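Local structure of hypothetical protein (Pseudomonas aeruginosa, 2H9F) at residues 116-121 against 155-160; 124-127 against 133-136; 238-241 against 245-248. The protein probably isomerises methylaconitate, changing the position or geometry of its double bond. All blocks are in the same frame, centred on the assembly; numbering follows the deposited sequence. Where two conformers were deposited one is given.

Contact 1 of 3, residues 116-121 against 155-160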
ATOM      1  N   ALA A 116      18.152 -13.103  -9.939  1.00 29.67           N
ATOM      2  CA  ALA A 116      18.941 -13.775 -10.967  1.00 27.54           C
ATOM      3  C   ALA A 116      19.335 -15.160 -10.499  1.00 28.71           C
ATOM      4  O   ALA A 116      19.334 -16.101 -11.273  1.00 31.70           O
ATOM      5  CB  ALA A 116      20.207 -12.977 -11.287  1.00 24.04           C
ATOM      6  N   LEU A 117      19.678 -15.269  -9.208  1.00 31.60           N
ATOM      7  CA  LEU A 117      20.044 -16.550  -8.596  1.00 29.67           C
ATOM      8  C   LEU A 117      18.835 -17.423  -8.235  1.00 31.92           C
ATOM      9  O   LEU A 117      18.855 -18.633  -8.533  1.00 31.47           O
ATOM     10  CB  LEU A 117      20.936 -16.316  -7.387  1.00 31.45           C
ATOM     11  CG  LEU A 117      22.345 -15.762  -7.715  1.00 29.80           C
ATOM     12  CD1 LEU A 117      22.993 -15.155  -6.472  1.00 27.01           C
ATOM     13  CD2 LEU A 117      23.209 -16.865  -8.258  1.00 26.59           C
ATOM     14  N   HIS A 118      17.783 -16.844  -7.646  1.00 29.90           N
ATOM     15  CA  HIS A 118      16.589 -17.636  -7.377  0.50 30.15           C
ATOM     16  C   HIS A 118      16.023 -18.184  -8.688  1.00 30.27           C
ATOM     17  O   HIS A 118      15.534 -19.287  -8.723  1.00 31.03           O
ATOM     18  CB  HIS A 118      15.530 -16.824  -6.635  0.50 30.02           C
ATOM     19  CG  HIS A 118      16.010 -16.214  -5.352  0.50 26.93           C
ATOM     20  ND1 HIS A 118      16.352 -16.959  -4.243  0.50 24.89           N
ATOM     21  CD2 HIS A 118      16.184 -14.917  -5.007  0.50 23.76           C
ATOM     22  CE1 HIS A 118      16.700 -16.140  -3.270  0.50 25.52           C
ATOM     23  NE2 HIS A 118      16.596 -14.895  -3.710  0.50 11.94           N
ATOM     24  N   ALA A 119      16.156 -17.426  -9.756  1.00 29.99           N
ATOM     25  CA  ALA A 119      15.591 -17.797 -11.032  1.00 28.94           C
ATOM     26  C   ALA A 119      16.403 -18.765 -11.856  1.00 29.98           C
ATOM     27  O   ALA A 119      15.940 -19.178 -12.942  1.00 29.48           O
ATOM     28  CB  ALA A 119      15.316 -16.554 -11.852  1.00 28.03           C
ATOM     29  N   GLY A 120      17.611 -19.091 -11.407  1.00 29.71           N
ATOM     30  CA  GLY A 120      18.446 -20.060 -12.106  1.00 27.73           C
ATOM     31  C   GLY A 120      19.050 -19.484 -13.351  1.00 28.99           C
ATOM     32  O   GLY A 120      19.345 -20.226 -14.297  1.00 28.33           O
ATOM     33  N   LEU A 121      19.242 -18.174 -13.397  1.00 29.18           N
ATOM     34  CA  LEU A 121      19.689 -17.569 -14.650  1.00 29.38           C
ATOM     35  C   LEU A 121      21.200 -17.359 -14.707  1.00 29.99           C
ATOM     36  O   LEU A 121      21.735 -16.931 -15.718  1.00 32.26           O
ATOM     37  CB  LEU A 121      18.960 -16.245 -14.879  1.00 29.25           C
ATOM     38  CG  LEU A 121      17.446 -16.288 -15.096  1.00 29.99           C
ATOM     39  CD1 LEU A 121      16.871 -14.882 -14.981  1.00 29.55           C
ATOM     40  CD2 LEU A 121      17.142 -16.896 -16.441  1.00 27.00           C
ATOM     41  N   GLY A 155      24.810 -22.843  -1.387  1.00 29.01           N
ATOM     42  CA  GLY A 155      24.440 -22.720  -2.821  1.00 30.26           C
ATOM     43  C   GLY A 155      23.215 -21.882  -3.134  1.00 31.09           C
ATOM     44  O   GLY A 155      22.840 -21.733  -4.319  1.00 31.10           O
ATOM     45  N   GLN A 156      22.632 -21.277  -2.102  1.00 32.09           N
ATOM     46  CA  GLN A 156      21.455 -20.428  -2.244  1.00 34.08           C
ATOM     47  C   GLN A 156      21.742 -19.003  -1.741  1.00 31.43           C
ATOM     48  O   GLN A 156      22.614 -18.804  -0.910  1.00 27.93           O
ATOM     49  CB  GLN A 156      20.280 -21.012  -1.425  1.00 35.98           C
ATOM     50  CG  GLN A 156      19.812 -22.447  -1.798  1.00 43.34           C
ATOM     51  CD  GLN A 156      19.423 -22.594  -3.270  1.00 56.04           C
ATOM     52  OE1 GLN A 156      18.861 -21.670  -3.898  1.00 60.57           O
ATOM     53  NE2 GLN A 156      19.730 -23.766  -3.834  1.00 61.00           N
ATOM     54  N   VAL A 157      20.980 -18.027  -2.225  1.00 30.03           N
ATOM     55  CA  VAL A 157      21.117 -16.639  -1.769  1.00 29.20           C
ATOM     56  C   VAL A 157      20.999 -16.589  -0.236  1.00 30.77           C
ATOM     57  O   VAL A 157      20.104 -17.202   0.315  1.00 32.61           O
ATOM     58  CB  VAL A 157      20.088 -15.741  -2.448  1.00 27.52           C
ATOM     59  CG1 VAL A 157      20.091 -14.360  -1.854  1.00 23.04           C
ATOM     60  CG2 VAL A 157      20.377 -15.661  -3.970  1.00 26.33           C
ATOM     61  N   GLN A 158      21.937 -15.917   0.423  1.00 29.70           N
ATOM     62  CA  GLN A 158      21.873 -15.633   1.857  1.00 29.35           C
ATOM     63  C   GLN A 158      21.029 -14.352   1.949  1.00 32.10           C
ATOM     64  O   GLN A 158      21.494 -13.269   1.518  1.00 30.46           O
ATOM     65  CB  GLN A 158      23.265 -15.399   2.423  1.00 27.34           C
ATOM     66  CG  GLN A 158      23.288 -14.944   3.900  1.00 30.97           C
ATOM     67  CD  GLN A 158      22.732 -15.972   4.818  1.00 30.76           C
ATOM     68  OE1 GLN A 158      23.089 -17.139   4.721  1.00 34.31           O
ATOM     69  NE2 GLN A 158      21.822 -15.567   5.706  1.00 28.42           N
ATOM     70  N   GLU A 159      19.777 -14.488   2.403  1.00 27.03           N
ATOM     71  CA  GLU A 159      18.868 -13.367   2.445  1.00 26.17           C
ATOM     72  C   GLU A 159      18.873 -12.677   3.771  1.00 29.40           C
ATOM     73  O   GLU A 159      18.702 -11.474   3.853  1.00 29.15           O
ATOM     74  CB  GLU A 159      17.428 -13.826   2.210  1.00 28.35           C
ATOM     75  CG  GLU A 159      17.162 -14.475   0.899  1.00 27.06           C
ATOM     76  CD  GLU A 159      15.668 -14.755   0.709  1.00 28.57           C
ATOM     77  OE1 GLU A 159      15.125 -15.699   1.351  1.00 29.77           O
ATOM     78  OE2 GLU A 159      15.060 -14.009  -0.076  1.00 28.62           O
ATOM     79  N   THR A 160      19.025 -13.457   4.833  1.00 27.40           N
ATOM     80  CA  THR A 160      18.872 -12.929   6.169  1.00 28.60           C
ATOM     81  C   THR A 160      20.215 -12.430   6.712  1.00 29.41           C
ATOM     82  O   THR A 160      21.289 -12.811   6.220  1.00 27.37           O
ATOM     83  CB  THR A 160      18.341 -14.004   7.078  1.00 30.56           C
ATOM     84  OG1 THR A 160      19.210 -15.149   7.052  1.00 30.36           O
ATOM     85  CG2 THR A 160      16.906 -14.383   6.668  1.00 25.98           C
TER
HETATM   86  O   HOH W   1      16.367 -12.956  -2.174  1.00 30.21           O
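Leu117 and His118, at the C-terminal end of helix 106-118, pack against Val157 of the short strand 156-157. Leu117 CB lies 3.5 Å from Val157 CG2, and its CD1 touches the same methyl. Beyond this contact Leu117 turns to Val150 of strand 144-153 and Val135 of strand 131-139. His118 follows, with its imidazole reaching across the valine. Val157 CG2 sits over one ring face, off centre toward the rim, in a CH-pi contact 4.0 Å from the centroid of the His118 ring. Val157 CB is nearer still to the ring, 3.5 Å from His118 CE1. With CG1 anti to its backbone N (chi1 172°), Val157 turns CG2 toward the helix, and this one methyl serves both Leu117 and the histidine. A water donates to Glu159 OE2 at 2.7 Å. Its link to His118 NE2 is doubtful: it is short, at 2.5 Å, and the ring has two conformers. Glu159 OE2 also accepts from the backbone N of Ile383, while Glu159 OE1 forms a salt bridge with Arg390 and a hydrogen bond with Gln7, both of the second subunit. Gly120 has positive phi and ends the helix in a Schellman motif; Gly120 N bonds to Leu117 O, and Leu121 N to Ala116 O. An apolar contact thus joins helix end to strand, and a possible water-mediated link leads from the histidine to a glutamate at the subunit interface.

Contact 2 of 3, residues 124-127 against 133-136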
ATOM      1  N   PRO A 124      26.142 -21.743 -13.279  1.00 34.91           N
ATOM      2  CA  PRO A 124      26.532 -22.297 -11.976  1.00 33.69           C
ATOM      3  C   PRO A 124      28.036 -22.328 -11.726  1.00 33.28           C
ATOM      4  O   PRO A 124      28.456 -22.397 -10.561  1.00 30.38           O
ATOM      5  CB  PRO A 124      25.956 -23.703 -12.007  1.00 35.03           C
ATOM      6  CG  PRO A 124      25.804 -24.017 -13.428  1.00 39.72           C
ATOM      7  CD  PRO A 124      25.469 -22.738 -14.126  1.00 35.98           C
ATOM      8  N   ALA A 125      28.853 -22.235 -12.779  1.00 31.63           N
ATOM      9  CA  ALA A 125      30.313 -22.043 -12.570  1.00 30.99           C
ATOM     10  C   ALA A 125      30.635 -20.777 -11.763  1.00 30.36           C
ATOM     11  O   ALA A 125      31.737 -20.652 -11.210  1.00 29.93           O
ATOM     12  CB  ALA A 125      31.090 -22.038 -13.909  1.00 28.84           C
ATOM     13  N   ARG A 126      29.699 -19.827 -11.715  1.00 29.73           N
ATOM     14  CA  ARG A 126      29.937 -18.563 -11.030  1.00 28.72           C
ATOM     15  C   ARG A 126      29.431 -18.535  -9.596  1.00 28.12           C
ATOM     16  O   ARG A 126      29.621 -17.535  -8.931  1.00 29.67           O
ATOM     17  CB  ARG A 126      29.281 -17.416 -11.794  1.00 28.40           C
ATOM     18  CG  ARG A 126      29.873 -17.225 -13.171  1.00 30.98           C
ATOM     19  CD  ARG A 126      29.218 -16.067 -13.877  1.00 32.25           C
ATOM     20  NE  ARG A 126      29.456 -14.783 -13.228  1.00 31.29           N
ATOM     21  CZ  ARG A 126      30.598 -14.100 -13.298  1.00 28.42           C
ATOM     22  NH1 ARG A 126      31.620 -14.557 -13.989  1.00 26.83           N
ATOM     23  NH2 ARG A 126      30.713 -12.949 -12.676  1.00 31.01           N
ATOM     24  N   ILE A 127      28.763 -19.600  -9.141  1.00 26.76           N
ATOM     25  CA  ILE A 127      28.057 -19.595  -7.853  1.00 28.37           C
ATOM     26  C   ILE A 127      28.831 -20.467  -6.888  1.00 27.80           C
ATOM     27  O   ILE A 127      29.094 -21.631  -7.181  1.00 28.72           O
ATOM     28  CB  ILE A 127      26.589 -20.135  -8.012  1.00 29.95           C
ATOM     29  CG1 ILE A 127      25.842 -19.447  -9.193  1.00 28.13           C
ATOM     30  CG2 ILE A 127      25.807 -19.979  -6.760  1.00 24.59           C
ATOM     31  CD1 ILE A 127      24.333 -19.951  -9.380  1.00 26.63           C
ATOM     32  N   CYS A 133      28.527 -14.367  -4.903  1.00 28.73           N
ATOM     33  CA  CYS A 133      28.344 -14.470  -6.331  1.00 29.22           C
ATOM     34  C   CYS A 133      28.336 -13.088  -6.969  1.00 28.88           C
ATOM     35  O   CYS A 133      27.538 -12.226  -6.634  1.00 30.33           O
ATOM     36  CB  CYS A 133      27.056 -15.233  -6.617  1.00 30.12           C
ATOM     37  SG  CYS A 133      26.853 -15.425  -8.379  1.00 31.94           S
ATOM     38  N   GLU A 134      29.236 -12.871  -7.904  1.00 31.03           N
ATOM     39  CA  GLU A 134      29.260 -11.637  -8.646  1.00 31.95           C
ATOM     40  C   GLU A 134      28.251 -11.712  -9.770  1.00 30.54           C
ATOM     41  O   GLU A 134      28.518 -12.282 -10.839  1.00 29.95           O
ATOM     42  CB  GLU A 134      30.668 -11.438  -9.190  1.00 33.38           C
ATOM     43  CG  GLU A 134      30.922 -10.147  -9.934  1.00 38.43           C
ATOM     44  CD  GLU A 134      32.329 -10.102 -10.552  1.00 41.18           C
ATOM     45  OE1 GLU A 134      32.498 -10.652 -11.656  1.00 45.95           O
ATOM     46  OE2 GLU A 134      33.239  -9.528  -9.903  1.00 53.56           O
ATOM     47  N   VAL A 135      27.078 -11.131  -9.547  1.00 30.05           N
ATOM     48  CA  VAL A 135      26.056 -11.157 -10.570  1.00 28.96           C
ATOM     49  C   VAL A 135      26.257  -9.950 -11.483  1.00 28.39           C
ATOM     50  O   VAL A 135      26.186  -8.825 -11.036  1.00 30.06           O
ATOM     51  CB  VAL A 135      24.633 -11.158  -9.983  1.00 29.14           C
ATOM     52  CG1 VAL A 135      23.621 -11.242 -11.104  1.00 25.97           C
ATOM     53  CG2 VAL A 135      24.447 -12.296  -8.995  1.00 27.75           C
ATOM     54  N   ARG A 136      26.512 -10.189 -12.760  1.00 27.17           N
ATOM     55  CA  ARG A 136      26.749  -9.108 -13.712  1.00 26.80           C
ATOM     56  C   ARG A 136      25.451  -8.753 -14.454  1.00 30.49           C
ATOM     57  O   ARG A 136      24.991  -9.516 -15.316  1.00 30.80           O
ATOM     58  CB  ARG A 136      27.816  -9.543 -14.704  1.00 27.61           C
ATOM     59  CG  ARG A 136      29.147  -9.967 -14.032  1.00 26.37           C
ATOM     60  CD  ARG A 136      30.064 -10.702 -15.028  1.00 26.79           C
ATOM     61  NE  ARG A 136      29.469 -11.967 -15.461  1.00 28.43           N
ATOM     62  CZ  ARG A 136      29.879 -12.698 -16.490  1.00 31.96           C
ATOM     63  NH1 ARG A 136      30.919 -12.334 -17.223  1.00 32.14           N
ATOM     64  NH2 ARG A 136      29.249 -13.820 -16.785  1.00 33.79           N
TER
HETATM   65  O   HOH W   2      30.811 -14.949  -9.120  1.00 26.73           O
HETATM   66  O   HOH W   3      33.969 -12.678 -13.509  1.00 31.70           O
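A short 3-10 turn at 124-126, in the loop between helix 106-118 and strand 131-139, folds back onto that strand through Arg126. Its guanidinium reaches the strand backbone and two strand side chains. Arg126 NH2 donates to Glu134 O at 2.9 Å, nearly straight at 165° and close to the guanidinium plane. The same nitrogen forms a salt bridge to Glu134 OE1 at 3.1 Å, met on the anti side of the carboxylate and more bent at 136°. One water joins Arg126 NH1 to Glu134 OE1, and a second joins Arg126 O to Glu134 N. Arg136 covers one face of the Arg126 guanidinium. The two groups are stacked, with centres 3.6 Å apart and planes at 20°. The bend at chi3 of Arg126 helps bring its guanidinium over Arg136. Asp84 forms a salt bridge with Arg136 NH2 and a long, weak ion pair with Arg126 NE, which probably offsets the like charges. Ile127 CG1 packs 4.2 Å from Cys133 SG. The arrangement is a stacked arginine pair flanked by carboxylates, tying a helix-to-strand connection to its strand at the protein surface.

Contact 3 of 3, residues 238-241 against 245-248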
ATOM      1  N   GLU A 238      16.800  19.251  15.087  1.00 39.77           N
ATOM      2  CA  GLU A 238      16.166  20.222  15.950  1.00 43.59           C
ATOM      3  C   GLU A 238      16.962  21.525  16.109  1.00 41.84           C
ATOM      4  O   GLU A 238      16.379  22.594  16.256  1.00 43.29           O
ATOM      5  CB  GLU A 238      15.868  19.616  17.310  1.00 40.85           C
ATOM      6  CG  GLU A 238      14.927  20.451  18.145  1.00 52.29           C
ATOM      7  CD  GLU A 238      14.734  19.899  19.575  1.00 52.68           C
ATOM      8  OE1 GLU A 238      15.224  18.772  19.849  1.00 64.67           O
ATOM      9  OE2 GLU A 238      14.103  20.596  20.417  1.00 63.02           O
ATOM     10  N   GLU A 239      18.286  21.460  16.079  1.00 41.05           N
ATOM     11  CA  GLU A 239      19.069  22.672  16.343  1.00 40.99           C
ATOM     12  C   GLU A 239      19.255  23.528  15.101  1.00 39.66           C
ATOM     13  O   GLU A 239      19.817  24.610  15.186  1.00 38.65           O
ATOM     14  CB  GLU A 239      20.408  22.391  17.061  1.00 38.15           C
ATOM     15  CG  GLU A 239      21.325  21.453  16.376  1.00 44.22           C
ATOM     16  CD  GLU A 239      22.457  20.910  17.273  1.00 42.80           C
ATOM     17  OE1 GLU A 239      23.429  21.665  17.559  1.00 37.54           O
ATOM     18  OE2 GLU A 239      22.368  19.705  17.633  1.00 42.81           O
ATOM     19  N   ILE A 240      18.751  23.082  13.959  1.00 41.07           N
ATOM     20  CA  ILE A 240      18.853  23.896  12.749  1.00 39.97           C
ATOM     21  C   ILE A 240      17.478  24.250  12.195  1.00 40.46           C
ATOM     22  O   ILE A 240      17.184  25.413  11.923  1.00 38.38           O
ATOM     23  CB  ILE A 240      19.660  23.203  11.676  1.00 41.84           C
ATOM     24  CG1 ILE A 240      21.109  23.019  12.134  1.00 42.99           C
ATOM     25  CG2 ILE A 240      19.651  24.055  10.396  1.00 37.90           C
ATOM     26  CD1 ILE A 240      22.043  22.336  11.108  1.00 39.58           C
ATOM     27  N   ASN A 241      16.631  23.236  12.052  1.00 41.20           N
ATOM     28  CA  ASN A 241      15.355  23.378  11.376  1.00 41.20           C
ATOM     29  C   ASN A 241      14.328  24.265  12.069  1.00 41.97           C
ATOM     30  O   ASN A 241      13.323  24.615  11.459  1.00 44.07           O
ATOM     31  CB  ASN A 241      14.771  21.995  11.098  1.00 40.94           C
ATOM     32  CG  ASN A 241      15.529  21.273  10.027  1.00 38.99           C
ATOM     33  OD1 ASN A 241      16.382  21.857   9.373  1.00 35.74           O
ATOM     34  ND2 ASN A 241      15.225  20.011   9.830  1.00 38.92           N
ATOM     35  N   GLN A 245      16.651  32.018  10.646  1.00 42.93           N
ATOM     36  CA  GLN A 245      17.833  32.807  10.316  1.00 43.86           C
ATOM     37  C   GLN A 245      18.930  31.888   9.803  1.00 42.27           C
ATOM     38  O   GLN A 245      19.573  32.209   8.804  1.00 41.76           O
ATOM     39  CB  GLN A 245      18.307  33.669  11.494  1.00 43.85           C
ATOM     40  CG  GLN A 245      17.495  34.980  11.656  1.00 48.56           C
ATOM     41  CD  GLN A 245      17.989  35.856  12.808  1.00 48.62           C
ATOM     42  OE1 GLN A 245      19.113  35.687  13.294  1.00 57.16           O
ATOM     43  NE2 GLN A 245      17.149  36.795  13.253  1.00 52.47           N
ATOM     44  N   GLN A 246      19.114  30.742  10.464  1.00 40.61           N
ATOM     45  CA  GLN A 246      20.102  29.740  10.034  1.00 40.74           C
ATOM     46  C   GLN A 246      19.787  29.204   8.659  1.00 40.91           C
ATOM     47  O   GLN A 246      20.655  29.107   7.786  1.00 41.79           O
ATOM     48  CB  GLN A 246      20.160  28.572  11.025  1.00 42.03           C
ATOM     49  CG  GLN A 246      20.937  28.864  12.284  1.00 41.74           C
ATOM     50  CD  GLN A 246      20.950  27.688  13.260  1.00 39.88           C
ATOM     51  OE1 GLN A 246      21.661  26.700  13.069  1.00 41.14           O
ATOM     52  NE2 GLN A 246      20.159  27.794  14.294  1.00 40.68           N
ATOM     53  N   LEU A 247      18.523  28.869   8.460  1.00 40.68           N
ATOM     54  CA  LEU A 247      18.084  28.282   7.211  1.00 39.58           C
ATOM     55  C   LEU A 247      18.236  29.254   6.055  1.00 39.50           C
ATOM     56  O   LEU A 247      18.623  28.851   4.953  1.00 40.40           O
ATOM     57  CB  LEU A 247      16.636  27.789   7.340  1.00 39.90           C
ATOM     58  CG  LEU A 247      16.378  26.624   8.318  1.00 41.53           C
ATOM     59  CD1 LEU A 247      14.880  26.256   8.357  1.00 35.89           C
ATOM     60  CD2 LEU A 247      17.255  25.383   8.008  1.00 37.87           C
ATOM     61  N   ALA A 248      17.946  30.528   6.303  1.00 37.97           N
ATOM     62  CA  ALA A 248      18.100  31.571   5.285  1.00 38.62           C
ATOM     63  C   ALA A 248      19.577  31.728   4.907  1.00 38.23           C
ATOM     64  O   ALA A 248      19.922  31.962   3.750  1.00 36.75           O
ATOM     65  CB  ALA A 248      17.529  32.904   5.782  1.00 35.58           C
TER
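Leu247, Gln246 and Ile240 carry most of this packing between two consecutive helical segments joined by a short loop: the weakly bonded helical turn 238-241 meets the start of helix 244-260. Leu247 points toward the turn and spreads its two methyls over it. Its CD2 lies 3.6 Å from Ile240 CG2, an apolar contact between side chains that approach obliquely. Its CD1 rests 3.8 Å from Asn241 O. Ile240 sets CG2 anti to its backbone N and CG1 beside it (chi1 -64°). The two branches thus reach different partners: CG2 meets the leucine, and CG1 lies 3.8 Å from Gln246 OE1. Ile240 is buried and also touches Tyr231 and Leu313. Gln246, one residue earlier than the leucine, carries its amide back over the turn on a chain extended beyond CG. The amide is held mainly from outside the two segments: its OE1 is hydrogen-bonded to Tyr231 OH, and its NE2 to Asp243 OD2 in the link. Asp243 OD1 also accepts from Gln245 N, so this aspartate serves both the glutamine side chain and the first turn of the helix. Asn241 OD1, which accepts from Leu313 N, lies 3.9 Å from Leu247 CD2. The direct polar bond between the segments is weak: Gln246 NE2 donates to Glu239 O at 3.3 Å, bent to 142°.

Contacts 1 and 2 are neighbours, with centres 10 Å apart, and they touch. Leu117 CD2 of contact 1 packs 3.5 Å from Ile127 CD1 of contact 2. Helix 106-118 leads through the 124-127 loop into strand 131-139, and its antiparallel partner, strand 144-153, brings the chain back to 155-160. Both contacts thus reach the same sheet, and contact 2 lies, in sequence, between the two segments of contact 1. Contact 3 follows later in the chain, on the opposite side of its centre. Its centre is 47 Å from that of contact 1 and 49 Å from that of contact 2. This separation is consistent with contact 3 belonging to the other half of the two-domain fold of this family.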